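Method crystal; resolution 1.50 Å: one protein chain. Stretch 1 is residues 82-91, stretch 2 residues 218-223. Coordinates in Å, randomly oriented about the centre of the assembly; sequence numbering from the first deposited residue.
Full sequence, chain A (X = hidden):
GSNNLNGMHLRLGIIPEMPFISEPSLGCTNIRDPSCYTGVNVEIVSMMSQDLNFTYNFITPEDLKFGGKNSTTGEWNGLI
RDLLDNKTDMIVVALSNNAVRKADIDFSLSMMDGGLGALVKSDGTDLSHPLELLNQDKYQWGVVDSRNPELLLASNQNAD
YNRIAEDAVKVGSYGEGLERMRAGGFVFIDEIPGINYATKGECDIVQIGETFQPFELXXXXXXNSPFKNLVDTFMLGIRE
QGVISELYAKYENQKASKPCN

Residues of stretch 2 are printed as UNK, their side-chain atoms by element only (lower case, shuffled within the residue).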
ATOM      1  N   ASP A  82      10.650  -0.842   5.539  1.00  9.04           N
ATOM      2  CA  ASP A  82       9.479  -0.698   4.680  1.00  9.10           C
ATOM      3  C   ASP A  82       8.259  -1.337   5.336  1.00  9.93           C
ATOM      4  O   ASP A  82       7.129  -0.840   5.230  1.00  8.91           O
ATOM      5  CB  ASP A  82       9.707  -1.324   3.295  1.00  8.29           C
ATOM      6  CG  ASP A  82      10.411  -0.397   2.325  1.00 12.97           C
ATOM      7  OD1 ASP A  82      10.858   0.722   2.729  1.00 17.28           O
ATOM      8  OD2 ASP A  82      10.584  -0.853   1.138  1.00 13.81           O
ATOM      9  N   LEU A  83       8.422  -2.484   5.979  1.00  6.97           N
ATOM     10  CA  LEU A  83       7.337  -3.164   6.697  1.00  5.78           C
ATOM     11  C   LEU A  83       6.833  -2.331   7.887  1.00  8.18           C
ATOM     12  O   LEU A  83       5.631  -2.120   8.049  1.00  8.08           O
ATOM     13  CB  LEU A  83       7.815  -4.538   7.157  1.00  6.65           C
ATOM     14  CG  LEU A  83       6.827  -5.355   7.963  1.00  7.22           C
ATOM     15  CD1 LEU A  83       5.630  -5.799   7.129  1.00  7.78           C
ATOM     16  CD2 LEU A  83       7.499  -6.558   8.566  1.00  9.06           C
ATOM     17  N   LEU A  84       7.756  -1.850   8.709  1.00  7.69           N
ATOM     18  CA  LEU A  84       7.343  -1.020   9.849  1.00  7.76           C
ATOM     19  C   LEU A  84       6.671   0.265   9.445  1.00  8.68           C
ATOM     20  O   LEU A  84       5.757   0.730  10.149  1.00 10.81           O
ATOM     21  CB  LEU A  84       8.553  -0.745  10.731  1.00  7.10           C
ATOM     22  CG  LEU A  84       9.060  -1.938  11.505  1.00  9.85           C
ATOM     23  CD1 LEU A  84      10.425  -1.676  12.146  1.00 11.87           C
ATOM     24  CD2 LEU A  84       8.080  -2.398  12.557  1.00 11.81           C
ATOM     25  N   ASP A  85       7.063   0.804   8.310  1.00  9.27           N
ATOM     26  CA  ASP A  85       6.467   2.029   7.804  1.00 10.58           C
ATOM     27  C   ASP A  85       5.152   1.804   7.076  1.00  9.73           C
ATOM     28  O   ASP A  85       4.570   2.755   6.575  1.00 11.42           O
ATOM     29  CB  ASP A  85       7.414   2.730   6.820  1.00 12.67           C
ATOM     30  CG  ASP A  85       8.624   3.357   7.473  1.00 19.07           C
ATOM     31  OD1 ASP A  85       8.607   3.558   8.695  1.00 18.85           O
ATOM     32  OD2 ASP A  85       9.573   3.684   6.691  1.00 21.20           O
ATOM     33  N   ASN A  86       4.698   0.555   6.917  1.00  9.08           N
ATOM     34  CA  ASN A  86       3.485   0.248   6.184  1.00  8.24           C
ATOM     35  C   ASN A  86       3.627   0.457   4.685  1.00  8.09           C
ATOM     36  O   ASN A  86       2.616   0.396   3.966  1.00 10.56           O
ATOM     37  CB  ASN A  86       2.292   1.069   6.723  1.00  9.59           C
ATOM     38  CG  ASN A  86       1.065   0.235   6.926  1.00 14.06           C
ATOM     39  OD1 ASN A  86       0.333  -0.019   6.025  1.00 20.45           O
ATOM     40  ND2 ASN A  86       0.815  -0.160   8.151  1.00 14.27           N
ATOM     41  N   LYS A  87       4.850   0.565   4.187  1.00  7.66           N
ATOM     42  CA  LYS A  87       5.038   0.546   2.749  1.00  8.91           C
ATOM     43  C   LYS A  87       4.728  -0.851   2.202  1.00  9.42           C
ATOM     44  O   LYS A  87       4.111  -1.004   1.138  1.00  9.11           O
ATOM     45  CB  LYS A  87       6.462   0.996   2.413  1.00  9.61           C
ATOM     46  CG  LYS A  87       6.681   1.125   0.913  1.00 16.60           C
ATOM     47  CD  LYS A  87       7.824   2.028   0.551  1.00 32.99           C
ATOM     48  CE  LYS A  87       7.827   2.298  -0.976  1.00 38.48           C
ATOM     49  NZ  LYS A  87       6.574   2.956  -1.416  1.00 47.41           N
ATOM     50  N   THR A  88       5.167  -1.868   2.933  1.00  7.24           N
ATOM     51  CA  THR A  88       4.775  -3.241   2.674  1.00  6.87           C
ATOM     52  C   THR A  88       4.001  -3.805   3.829  1.00  7.37           C
ATOM     53  O   THR A  88       3.973  -3.233   4.915  1.00  8.46           O
ATOM     54  CB  THR A  88       5.986  -4.128   2.414  1.00  6.97           C
ATOM     55  OG1 THR A  88       6.873  -3.972   3.536  1.00  8.34           O
ATOM     56  CG2 THR A  88       6.689  -3.731   1.121  1.00  9.25           C
ATOM     57  N   ASP A  89       3.320  -4.915   3.580  1.00  6.97           N
ATOM     58  CA  ASP A  89       2.523  -5.632   4.582  1.00  7.05           C
ATOM     59  C   ASP A  89       3.116  -6.958   5.037  1.00  6.41           C
ATOM     60  O   ASP A  89       2.759  -7.466   6.118  1.00  7.59           O
ATOM     61  CB  ASP A  89       1.134  -5.884   4.014  1.00  7.74           C
ATOM     62  CG  ASP A  89       0.477  -4.616   3.588  1.00  9.40           C
ATOM     63  OD1 ASP A  89       0.257  -3.714   4.451  1.00  9.91           O
ATOM     64  OD2 ASP A  89       0.203  -4.435   2.377  1.00 10.16           O
ATOM     65  N   MET A  90       4.032  -7.536   4.250  1.00  5.52           N
ATOM     66  CA  MET A  90       4.686  -8.767   4.615  1.00  5.91           C
ATOM     67  C   MET A  90       5.974  -8.861   3.832  1.00  6.38           C
ATOM     68  O   MET A  90       5.995  -8.460   2.663  1.00  7.88           O
ATOM     69  CB  MET A  90       3.759  -9.994   4.355  1.00  7.09           C
ATOM     70  CG  MET A  90       4.367 -11.299   4.743  1.00  5.83           C
ATOM     71  SD  MET A  90       3.154 -12.661   4.888  1.00  8.78           S
ATOM     72  CE  MET A  90       2.584 -12.765   3.246  1.00 11.69           C
ATOM     73  N   ILE A  91       7.023  -9.356   4.461  1.00  6.12           N
ATOM     74  CA  ILE A  91       8.323  -9.553   3.803  1.00  5.29           C
ATOM     75  C   ILE A  91       8.399 -10.984   3.368  1.00  6.87           C
ATOM     76  O   ILE A  91       8.190 -11.881   4.183  1.00  7.66           O
ATOM     77  CB  ILE A  91       9.446  -9.222   4.762  1.00  6.39           C
ATOM     78  CG1 ILE A  91       9.411  -7.765   5.184  1.00  7.49           C
ATOM     79  CG2 ILE A  91      10.788  -9.630   4.161  1.00  7.93           C
ATOM     80  CD1 ILE A  91      10.334  -7.439   6.375  1.00  7.57           C
ATOM     81  N   UNK A 218      11.906 -17.318   7.407  1.00  6.55           N
ATOM     82  CA  UNK A 218      10.455 -17.158   7.443  1.00  6.20           C
ATOM     83  C   UNK A 218      10.035 -15.903   6.737  1.00  6.49           C
ATOM     84  O   UNK A 218      10.872 -15.142   6.240  1.00  8.13           O
ATOM     85  c   UNK A 218      10.006 -17.164   8.918  1.00  7.77           C
ATOM     86  N   UNK A 219       8.740 -15.619   6.701  1.00  7.16           N
ATOM     87  CA  UNK A 219       8.237 -14.322   6.261  1.00  6.93           C
ATOM     88  C   UNK A 219       8.140 -13.397   7.456  1.00  6.78           C
ATOM     89  O   UNK A 219       7.990 -13.829   8.606  1.00  7.90           O
ATOM     90  c   UNK A 219       6.806 -16.417   1.707  1.00 10.15           C
ATOM     91  c   UNK A 219       8.089 -15.545   3.583  1.00  7.76           C
ATOM     92  c   UNK A 219       5.668 -16.058   2.324  1.00  9.50           C
ATOM     93  c   UNK A 219       5.712 -15.438   3.584  1.00  9.91           C
ATOM     94  c   UNK A 219       6.923 -15.187   4.215  1.00  7.00           C
ATOM     95  c   UNK A 219       6.892 -14.465   5.566  1.00  7.30           C
ATOM     96  c   UNK A 219       8.038 -16.177   2.313  1.00  9.24           C
ATOM     97  N   UNK A 220       8.211 -12.090   7.200  1.00  6.97           N
ATOM     98  CA  UNK A 220       8.123 -11.054   8.215  1.00  6.68           C
ATOM     99  C   UNK A 220       6.794 -10.320   8.184  1.00  6.56           C
ATOM    100  O   UNK A 220       6.338  -9.974   7.086  1.00  7.04           O
ATOM    101  N   UNK A 221       6.213 -10.052   9.369  1.00  7.61           N
ATOM    102  CA  UNK A 221       4.925  -9.385   9.471  1.00  7.49           C
ATOM    103  C   UNK A 221       4.983  -8.398  10.597  1.00  8.57           C
ATOM    104  O   UNK A 221       5.772  -8.579  11.531  1.00  8.00           O
ATOM    105  c   UNK A 221       3.396 -11.368   8.679  1.00 10.07           C
ATOM    106  c   UNK A 221       1.974 -11.876   8.928  1.00 12.66           C
ATOM    107  c   UNK A 221       3.764 -10.347   9.778  1.00  8.75           C
ATOM    108  c   UNK A 221       4.327 -12.531   8.637  1.00 14.03           C
ATOM    109  N   UNK A 222       4.183  -7.343  10.540  1.00  6.87           N
ATOM    110  CA  UNK A 222       4.053  -6.472  11.709  1.00  7.61           C
ATOM    111  C   UNK A 222       3.442  -7.257  12.858  1.00  9.02           C
ATOM    112  O   UNK A 222       2.661  -8.179  12.669  1.00 10.37           O
ATOM    113  c   UNK A 222       3.903  -4.229  10.492  1.00  8.69           C
ATOM    114  n   UNK A 222       1.856  -3.280   9.457  1.00  9.27           N
ATOM    115  n   UNK A 222       0.767  -3.648   7.454  1.00 10.67           N
ATOM    116  n   UNK A 222       2.985  -3.105   7.464  1.00  8.28           N
ATOM    117  c   UNK A 222       3.200  -5.221  11.384  1.00  8.59           C
ATOM    118  c   UNK A 222       3.033  -2.995  10.257  1.00  8.09           C
ATOM    119  c   UNK A 222       1.880  -3.339   8.124  1.00  7.71           C
ATOM    120  N   UNK A 223       3.789  -6.837  14.075  1.00  9.91           N
ATOM    121  CA  UNK A 223       3.125  -7.402  15.249  1.00 10.80           C
ATOM    122  C   UNK A 223       1.602  -7.218  15.162  1.00 12.12           C
ATOM    123  O   UNK A 223       1.102  -6.230  14.652  1.00 12.52           O
ATOM    124  c   UNK A 223       3.692  -6.764  16.521  1.00 12.67           C
ATOM    125  c   UNK A 223       5.630  -6.556  18.017  1.00 29.52           C
ATOM    126  n   UNK A 223       7.118  -6.998  19.853  1.00 36.81           N
ATOM    127  c   UNK A 223       6.946  -7.175  18.382  1.00 34.51           C
ATOM    128  c   UNK A 223       5.132  -7.133  16.727  1.00 15.92           C
TER
HETATM  129  O   HOH W   1       2.094  -6.958   8.661  1.00 11.12           O

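Position 218 carries a single side-chain carbon and nothing beyond it. The CB at position 218 lies 7.3 Å from Ile91 O, its nearest atom on stretch 1, so the lone CB identifies Ala218, which takes no part in the contact.

Position 219 has seven side-chain carbons: one CB, then a closed ring of six with no heteroatom and no substituent, which fits phenylalanine and leaves no oxygen for tyrosine. Its CB is 3.2 Å from Ile91 O. In Phe219 the CD2 atom lies 4.0 Å from Met90 SD, and the sulfur sits 5.2 Å from the ring centroid, 70° off the ring normal, an oblique sulfur-aromatic approach.

Position 220 has backbone atoms alone, hence Gly220. Its backbone is paired at both ends: Ile91 N donates to Gly220 O (2.8 Å, 166°), and Gly220 N donates to Ile91 O (3.0 Å, 158°). This reciprocal pair defines an antiparallel bridge with a CA-CA distance of 4.7 Å between Ile91 and Gly220. The same Gly220 O also receives a CA-H...O contact from Met90 CA at 3.2 Å. An ideal CB built on Gly220 would fall 3.3 Å from Ile91 CD1, a tight fit, so the bare CA suits the space.

Position 221 shows four carbons, forked at the second, which is the leucine pattern; isoleucine and valine would branch at CB. Leu221 CD1 packs 3.9 Å from Met90 SD, with both side chains on the same face of the sheet.

Position 222 has three carbons, a nitrogen, and then a carbon bearing two more nitrogens: a guanidinium, so Arg222. Its NH1 donates to Leu83 O (2.9 Å, 152°) and Thr88 O (2.7 Å, 148°), while NH2 forms a salt bridge with Asp89 OD1 (3.0 Å, 164°). All three acceptors lie at the guanidinium edge, near its plane, where the N-H bonds point. Over one face, Asn86 ND2 lies 3.4 Å from Arg222 CZ.

Position 223 has four carbons in a row ending in nitrogen, which gives Lys223. The closest approach of its side chain to stretch 1 is Lys223 CG to Leu84 CD2, 7.0 Å, too far for contact.

The contact therefore combines two modes. A short antiparallel pairing aligns Ile91 with Gly220, and Arg222 reaches into the turn after the helix, tying Leu83, Thr88 and Asp89 together through directed bonds. Water 1 links the backbones as well, donating to Asp89 O (2.7 Å) and accepting from Arg222 N (2.8 Å). Arg222 has 142 Å² covered by stretch 1, the largest share of any residue here.

Stretch 2 (218-223) AFGLRK
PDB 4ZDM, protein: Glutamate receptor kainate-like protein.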